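Alpha-L-arabinosidase (Xanthomonas axonopodis pv. citri, PDB 6D25) probably removes alpha-L-arabinofuranosyl side groups from arabinoxylans, including those at internally di-substituted sites, as a trimeric GH51 arabinofuranosidase. Local coordinates at residues M210-R220 against H247-A256. Residues are numbered along the deposited sequence; the frame is centred on the assembly and turned at random.
Sequences MRVEYAADVFR and HWTEVMMREA
Val212 on helix 212-224 and Met252 on helix 246-256 interlock as knobs in holes, joining two successive outer helices of the (beta/alpha)8 barrel, which follow its parallel strands 196-199 and 235-238. The segment axes approach to 9.0 Å at a crossing angle of -35°, and 613 Å² is buried between them.

Apolar packing supplies most of the contact. Val212 sits among His247, Trp248, Val251 and Met252, and its two methyls divide the work: CG1 meets Val251 CB at 3.6 Å, whereas CG2, anti to the backbone N, lies over the indole face in a CH-pi contact, 3.6 Å from the five-membered ring centroid and 14° off its normal. At the indole edge, Met210 O lies in the ring plane, 3.3 Å from Trp248 CZ3, while Trp248 NE1 is hydrogen-bonded to Pro239 O. Met252, bent at chi2 and chi3, folds into the hole formed by Val212, Ala215, Ala216 and Phe219, with SD 3.7 Å from Ala216 CA. Farther along, Ala256 CB approaches the edge of the Phe219 ring.

The polar contacts border this core. Arg220 NH1 and Glu255 OE1 make a long salt bridge of 3.8 Å between nearly coplanar groups; Arg220 NE is held by Asn209 O of the third subunit, tying this end to the trimer interface. At the other end, His247 NE2 donates to the syn side of Glu213 OE2 at 2.9 Å, tilted 27° out of the carboxylate plane, and a water donating to that same oxygen also accepts from Arg254 NH2.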
ATOM      1  N   MET A 210       1.764 -11.937  -3.245  1.00 16.22           N
ATOM      2  CA  MET A 210       1.859 -11.623  -1.826  1.00 17.24           C
ATOM      3  C   MET A 210       2.104 -12.883  -0.994  1.00 17.65           C
ATOM      4  O   MET A 210       1.435 -13.900  -1.207  1.00 18.60           O
ATOM      5  CB  MET A 210       0.574 -10.954  -1.352  1.00 17.29           C
ATOM      6  CG  MET A 210       0.254  -9.659  -2.063  1.00 17.45           C
ATOM      7  SD  MET A 210      -1.182  -8.859  -1.271  1.00 18.70           S
ATOM      8  CE  MET A 210      -1.552  -7.558  -2.450  1.00 18.48           C
ATOM      9  N   ARG A 211       2.989 -12.799  -0.027  1.00 18.21           N
ATOM     10  CA  ARG A 211       2.992 -13.737   1.092  1.00 18.74           C
ATOM     11  C   ARG A 211       1.695 -13.557   1.897  1.00 17.64           C
ATOM     12  O   ARG A 211       1.174 -12.433   1.989  1.00 16.54           O
ATOM     13  CB  ARG A 211       4.086 -13.432   2.113  1.00 20.38           C
ATOM     14  CG  ARG A 211       5.504 -13.338   1.629  1.00 22.82           C
ATOM     15  CD  ARG A 211       6.448 -13.029   2.795  1.00 23.99           C
ATOM     16  NE  ARG A 211       6.242 -11.765   3.478  1.00 24.96           N
ATOM     17  CZ  ARG A 211       6.161 -11.606   4.811  1.00 26.72           C
ATOM     18  NH1 ARG A 211       6.296 -12.619   5.650  1.00 26.34           N
ATOM     19  NH2 ARG A 211       5.904 -10.414   5.315  1.00 29.51           N
ATOM     20  N   VAL A 212       1.201 -14.644   2.492  1.00 16.64           N
ATOM     21  CA  VAL A 212      -0.068 -14.551   3.223  1.00 16.27           C
ATOM     22  C   VAL A 212       0.045 -13.545   4.378  1.00 16.36           C
ATOM     23  O   VAL A 212      -0.937 -12.860   4.631  1.00 15.94           O
ATOM     24  CB  VAL A 212      -0.566 -15.913   3.720  1.00 16.06           C
ATOM     25  CG1 VAL A 212       0.368 -16.556   4.723  1.00 16.57           C
ATOM     26  CG2 VAL A 212      -1.977 -15.809   4.241  1.00 15.91           C
ATOM     27  N   GLU A 213       1.187 -13.442   5.018  1.00 17.05           N
ATOM     28  CA  GLU A 213       1.332 -12.505   6.154  1.00 18.22           C
ATOM     29  C   GLU A 213       1.044 -11.064   5.686  1.00 18.26           C
ATOM     30  O   GLU A 213       0.357 -10.273   6.400  1.00 19.73           O
ATOM     31  CB  GLU A 213       2.711 -12.603   6.787  1.00 18.76           C
ATOM     32  CG  GLU A 213       3.004 -13.933   7.479  1.00 19.42           C
ATOM     33  CD  GLU A 213       3.376 -15.132   6.602  1.00 19.96           C
ATOM     34  OE1 GLU A 213       3.501 -14.990   5.350  1.00 19.45           O
ATOM     35  OE2 GLU A 213       3.508 -16.255   7.179  1.00 21.01           O
ATOM     36  N   TYR A 214       1.453 -10.735   4.476  1.00 17.33           N
ATOM     37  CA  TYR A 214       1.233  -9.412   3.892  1.00 17.01           C
ATOM     38  C   TYR A 214      -0.206  -9.289   3.401  1.00 16.08           C
ATOM     39  O   TYR A 214      -0.879  -8.285   3.661  1.00 16.49           O
ATOM     40  CB  TYR A 214       2.253  -9.157   2.763  1.00 16.92           C
ATOM     41  CG  TYR A 214       2.138  -7.820   2.083  1.00 16.89           C
ATOM     42  CD1 TYR A 214       2.175  -6.635   2.811  1.00 17.67           C
ATOM     43  CD2 TYR A 214       2.031  -7.731   0.721  1.00 17.05           C
ATOM     44  CE1 TYR A 214       2.053  -5.393   2.190  1.00 17.74           C
ATOM     45  CE2 TYR A 214       1.955  -6.506   0.072  1.00 17.75           C
ATOM     46  CZ  TYR A 214       1.966  -5.324   0.810  1.00 17.96           C
ATOM     47  OH  TYR A 214       1.921  -4.117   0.179  1.00 19.31           O
ATOM     48  N   ALA A 215      -0.705 -10.310   2.732  1.00 15.32           N
ATOM     49  CA  ALA A 215      -2.070 -10.316   2.236  1.00 14.87           C
ATOM     50  C   ALA A 215      -3.078 -10.141   3.381  1.00 14.72           C
ATOM     51  O   ALA A 215      -4.110  -9.531   3.161  1.00 13.94           O
ATOM     52  CB  ALA A 215      -2.359 -11.591   1.479  1.00 14.66           C
ATOM     53  N   ALA A 216      -2.801 -10.725   4.548  1.00 15.14           N
ATOM     54  CA  ALA A 216      -3.742 -10.617   5.666  1.00 15.59           C
ATOM     55  C   ALA A 216      -3.818  -9.147   6.122  1.00 15.81           C
ATOM     56  O   ALA A 216      -4.927  -8.626   6.382  1.00 15.60           O
ATOM     57  CB  ALA A 216      -3.323 -11.525   6.799  1.00 16.29           C
ATOM     58  N   ASP A 217      -2.666  -8.465   6.173  1.00 16.19           N
ATOM     59  CA  ASP A 217      -2.618  -7.032   6.534  1.00 16.25           C
ATOM     60  C   ASP A 217      -3.359  -6.203   5.497  1.00 15.78           C
ATOM     61  O   ASP A 217      -4.173  -5.309   5.826  1.00 15.26           O
ATOM     62  CB  ASP A 217      -1.177  -6.551   6.709  1.00 17.08           C
ATOM     63  CG  ASP A 217      -0.503  -7.056   7.968  1.00 18.29           C
ATOM     64  OD1 ASP A 217      -1.206  -7.247   8.996  1.00 19.19           O
ATOM     65  OD2 ASP A 217       0.740  -7.224   7.943  1.00 19.78           O
ATOM     66  N   VAL A 218      -3.113  -6.493   4.224  1.00 15.88           N
ATOM     67  CA  VAL A 218      -3.754  -5.757   3.150  1.00 16.03           C
ATOM     68  C   VAL A 218      -5.284  -5.984   3.173  1.00 15.61           C
ATOM     69  O   VAL A 218      -6.067  -5.039   3.042  1.00 15.13           O
ATOM     70  CB  VAL A 218      -3.140  -6.152   1.797  1.00 16.85           C
ATOM     71  CG1 VAL A 218      -3.918  -5.579   0.636  1.00 17.42           C
ATOM     72  CG2 VAL A 218      -1.696  -5.699   1.709  1.00 17.33           C
ATOM     73  N   PHE A 219      -5.708  -7.226   3.332  1.00 14.78           N
ATOM     74  CA  PHE A 219      -7.133  -7.550   3.421  1.00 14.71           C
ATOM     75  C   PHE A 219      -7.773  -6.779   4.591  1.00 14.75           C
ATOM     76  O   PHE A 219      -8.811  -6.143   4.408  1.00 14.56           O
ATOM     77  CB  PHE A 219      -7.383  -9.064   3.563  1.00 14.37           C
ATOM     78  CG  PHE A 219      -8.816  -9.349   3.925  1.00 14.37           C
ATOM     79  CD1 PHE A 219      -9.840  -9.170   3.015  1.00 14.24           C
ATOM     80  CD2 PHE A 219      -9.147  -9.665   5.229  1.00 15.00           C
ATOM     81  CE1 PHE A 219     -11.165  -9.338   3.393  1.00 14.38           C
ATOM     82  CE2 PHE A 219     -10.472  -9.854   5.610  1.00 14.87           C
ATOM     83  CZ  PHE A 219     -11.473  -9.651   4.690  1.00 14.75           C
ATOM     84  N   ARG A 220      -7.183  -6.879   5.769  1.00 15.10           N
ATOM     85  CA  ARG A 220      -7.734  -6.183   6.943  1.00 15.94           C
ATOM     86  C   ARG A 220      -7.942  -4.684   6.654  1.00 16.12           C
ATOM     87  O   ARG A 220      -8.971  -4.098   7.046  1.00 16.28           O
ATOM     88  CB  ARG A 220      -6.824  -6.395   8.156  1.00 16.85           C
ATOM     89  CG  ARG A 220      -6.976  -7.789   8.758  1.00 17.82           C
ATOM     90  CD  ARG A 220      -5.939  -8.110   9.777  1.00 19.74           C
ATOM     91  NE  ARG A 220      -5.945  -7.191  10.908  1.00 21.60           N
ATOM     92  CZ  ARG A 220      -5.443  -7.446  12.086  1.00 25.25           C
ATOM     93  NH1 ARG A 220      -4.839  -8.631  12.315  1.00 29.65           N
ATOM     94  NH2 ARG A 220      -5.449  -6.457  12.989  1.00 26.92           N
ATOM     95  N   HIS A 247      -0.929 -23.261   4.766  1.00 18.49           N
ATOM     96  CA  HIS A 247      -0.352 -22.145   5.491  1.00 18.59           C
ATOM     97  C   HIS A 247      -1.154 -20.861   5.209  1.00 17.29           C
ATOM     98  O   HIS A 247      -1.353 -20.051   6.116  1.00 16.87           O
ATOM     99  CB  HIS A 247       1.132 -21.997   5.158  1.00 19.51           C
ATOM    100  CG  HIS A 247       1.761 -20.838   5.862  1.00 20.38           C
ATOM    101  ND1 HIS A 247       1.969 -20.823   7.230  1.00 20.88           N
ATOM    102  CD2 HIS A 247       2.201 -19.643   5.392  1.00 20.57           C
ATOM    103  CE1 HIS A 247       2.605 -19.686   7.535  1.00 21.58           C
ATOM    104  NE2 HIS A 247       2.740 -18.938   6.435  1.00 20.82           N
ATOM    105  N   TRP A 248      -1.606 -20.678   3.995  1.00 16.09           N
ATOM    106  CA  TRP A 248      -2.387 -19.508   3.645  1.00 15.98           C
ATOM    107  C   TRP A 248      -3.681 -19.457   4.478  1.00 16.28           C
ATOM    108  O   TRP A 248      -4.003 -18.430   5.112  1.00 15.80           O
ATOM    109  CB  TRP A 248      -2.706 -19.519   2.152  1.00 15.90           C
ATOM    110  CG  TRP A 248      -3.338 -18.240   1.693  1.00 15.82           C
ATOM    111  CD1 TRP A 248      -4.608 -17.796   1.933  1.00 15.69           C
ATOM    112  CD2 TRP A 248      -2.657 -17.171   1.024  1.00 15.84           C
ATOM    113  NE1 TRP A 248      -4.764 -16.543   1.401  1.00 15.72           N
ATOM    114  CE2 TRP A 248      -3.587 -16.133   0.853  1.00 15.82           C
ATOM    115  CE3 TRP A 248      -1.350 -16.997   0.564  1.00 16.36           C
ATOM    116  CZ2 TRP A 248      -3.251 -14.935   0.218  1.00 15.99           C
ATOM    117  CZ3 TRP A 248      -1.013 -15.811  -0.051  1.00 16.42           C
ATOM    118  CH2 TRP A 248      -1.962 -14.813  -0.235  1.00 15.98           C
ATOM    119  N   THR A 249      -4.411 -20.577   4.514  1.00 16.24           N
ATOM    120  CA  THR A 249      -5.642 -20.619   5.302  1.00 16.39           C
ATOM    121  C   THR A 249      -5.364 -20.348   6.786  1.00 16.68           C
ATOM    122  O   THR A 249      -6.095 -19.620   7.410  1.00 16.37           O
ATOM    123  CB  THR A 249      -6.310 -21.996   5.158  1.00 16.72           C
ATOM    124  OG1 THR A 249      -6.504 -22.221   3.771  1.00 17.00           O
ATOM    125  CG2 THR A 249      -7.639 -22.079   5.875  1.00 16.79           C
ATOM    126  N   GLU A 250      -4.337 -20.981   7.333  1.00 17.87           N
ATOM    127  CA  GLU A 250      -3.971 -20.829   8.722  1.00 19.64           C
ATOM    128  C   GLU A 250      -3.768 -19.332   9.051  1.00 19.13           C
ATOM    129  O   GLU A 250      -4.298 -18.830  10.056  1.00 18.13           O
ATOM    130  CB  GLU A 250      -2.711 -21.644   9.006  1.00 22.29           C
ATOM    131  CG  GLU A 250      -2.114 -21.392  10.358  1.00 25.71           C
ATOM    132  CD  GLU A 250      -2.801 -22.115  11.491  1.00 30.02           C
ATOM    133  OE1 GLU A 250      -3.407 -23.172  11.251  1.00 33.10           O
ATOM    134  OE2 GLU A 250      -2.690 -21.610  12.637  1.00 35.07           O
ATOM    135  N   VAL A 251      -2.962 -18.629   8.249  1.00 18.29           N
ATOM    136  CA  VAL A 251      -2.644 -17.250   8.586  1.00 18.59           C
ATOM    137  C   VAL A 251      -3.856 -16.361   8.335  1.00 17.90           C
ATOM    138  O   VAL A 251      -4.129 -15.488   9.157  1.00 17.25           O
ATOM    139  CB  VAL A 251      -1.394 -16.759   7.831  1.00 18.58           C
ATOM    140  CG1 VAL A 251      -1.163 -15.275   8.046  1.00 18.73           C
ATOM    141  CG2 VAL A 251      -0.184 -17.570   8.266  1.00 19.22           C
ATOM    142  N   MET A 252      -4.550 -16.516   7.219  1.00 18.03           N
ATOM    143  CA  MET A 252      -5.674 -15.626   6.959  1.00 18.93           C
ATOM    144  C   MET A 252      -6.710 -15.782   8.086  1.00 18.63           C
ATOM    145  O   MET A 252      -7.286 -14.776   8.536  1.00 18.14           O
ATOM    146  CB  MET A 252      -6.392 -15.911   5.638  1.00 20.42           C
ATOM    147  CG  MET A 252      -5.630 -15.523   4.441  1.00 22.70           C
ATOM    148  SD  MET A 252      -5.296 -13.712   4.254  1.00 28.42           S
ATOM    149  CE  MET A 252      -6.882 -13.034   4.667  1.00 22.63           C
ATOM    150  N   MET A 253      -6.974 -17.016   8.519  1.00 18.09           N
ATOM    151  CA  MET A 253      -7.983 -17.215   9.563  1.00 18.87           C
ATOM    152  C   MET A 253      -7.455 -16.700  10.911  1.00 19.20           C
ATOM    153  O   MET A 253      -8.184 -16.003  11.631  1.00 18.86           O
ATOM    154  CB  MET A 253      -8.385 -18.706   9.656  1.00 18.95           C
ATOM    155  CG  MET A 253      -9.156 -19.194   8.473  1.00 18.12           C
ATOM    156  SD  MET A 253     -10.687 -18.311   8.136  1.00 18.80           S
ATOM    157  CE  MET A 253     -11.679 -18.932   9.493  1.00 19.14           C
ATOM    158  N   ARG A 254      -6.212 -17.039  11.253  1.00 19.37           N
ATOM    159  CA  ARG A 254      -5.622 -16.599  12.514  1.00 20.54           C
ATOM    160  C   ARG A 254      -5.670 -15.059  12.590  1.00 19.98           C
ATOM    161  O   ARG A 254      -5.976 -14.492  13.623  1.00 19.18           O
ATOM    162  CB  ARG A 254      -4.160 -17.032  12.653  1.00 22.03           C
ATOM    163  CG  ARG A 254      -3.460 -16.630  13.941  1.00 23.93           C
ATOM    164  CD  ARG A 254      -1.985 -17.090  13.867  1.00 27.08           C
ATOM    165  NE  ARG A 254      -1.184 -16.215  12.993  1.00 28.43           N
ATOM    166  CZ  ARG A 254      -0.168 -16.599  12.220  1.00 29.73           C
ATOM    167  NH1 ARG A 254       0.241 -17.858  12.193  1.00 28.68           N
ATOM    168  NH2 ARG A 254       0.481 -15.692  11.503  1.00 30.58           N
ATOM    169  N   GLU A 255      -5.322 -14.390  11.501  1.00 19.00           N
ATOM    170  CA  GLU A 255      -5.100 -12.962  11.523  1.00 20.21           C
ATOM    171  C   GLU A 255      -6.380 -12.180  11.216  1.00 19.56           C
ATOM    172  O   GLU A 255      -6.465 -11.021  11.625  1.00 19.87           O
ATOM    173  CB  GLU A 255      -4.015 -12.504  10.535  1.00 20.98           C
ATOM    174  CG  GLU A 255      -2.650 -13.010  10.872  1.00 22.51           C
ATOM    175  CD  GLU A 255      -2.156 -12.592  12.267  1.00 24.27           C
ATOM    176  OE1 GLU A 255      -2.414 -11.486  12.682  1.00 26.05           O
ATOM    177  OE2 GLU A 255      -1.474 -13.378  12.903  1.00 24.93           O
ATOM    178  N   ALA A 256      -7.336 -12.739  10.501  1.00 19.33           N
ATOM    179  CA  ALA A 256      -8.405 -11.898   9.932  1.00 18.71           C
ATOM    180  C   ALA A 256      -9.805 -12.534   9.997  1.00 18.29           C
ATOM    181  O   ALA A 256     -10.735 -11.940   9.395  1.00 18.75           O
ATOM    182  CB  ALA A 256      -8.068 -11.540   8.494  1.00 18.48           C
TER
HETATM  183  O   HOH W   1       3.178 -16.450   9.837  1.00 27.34           O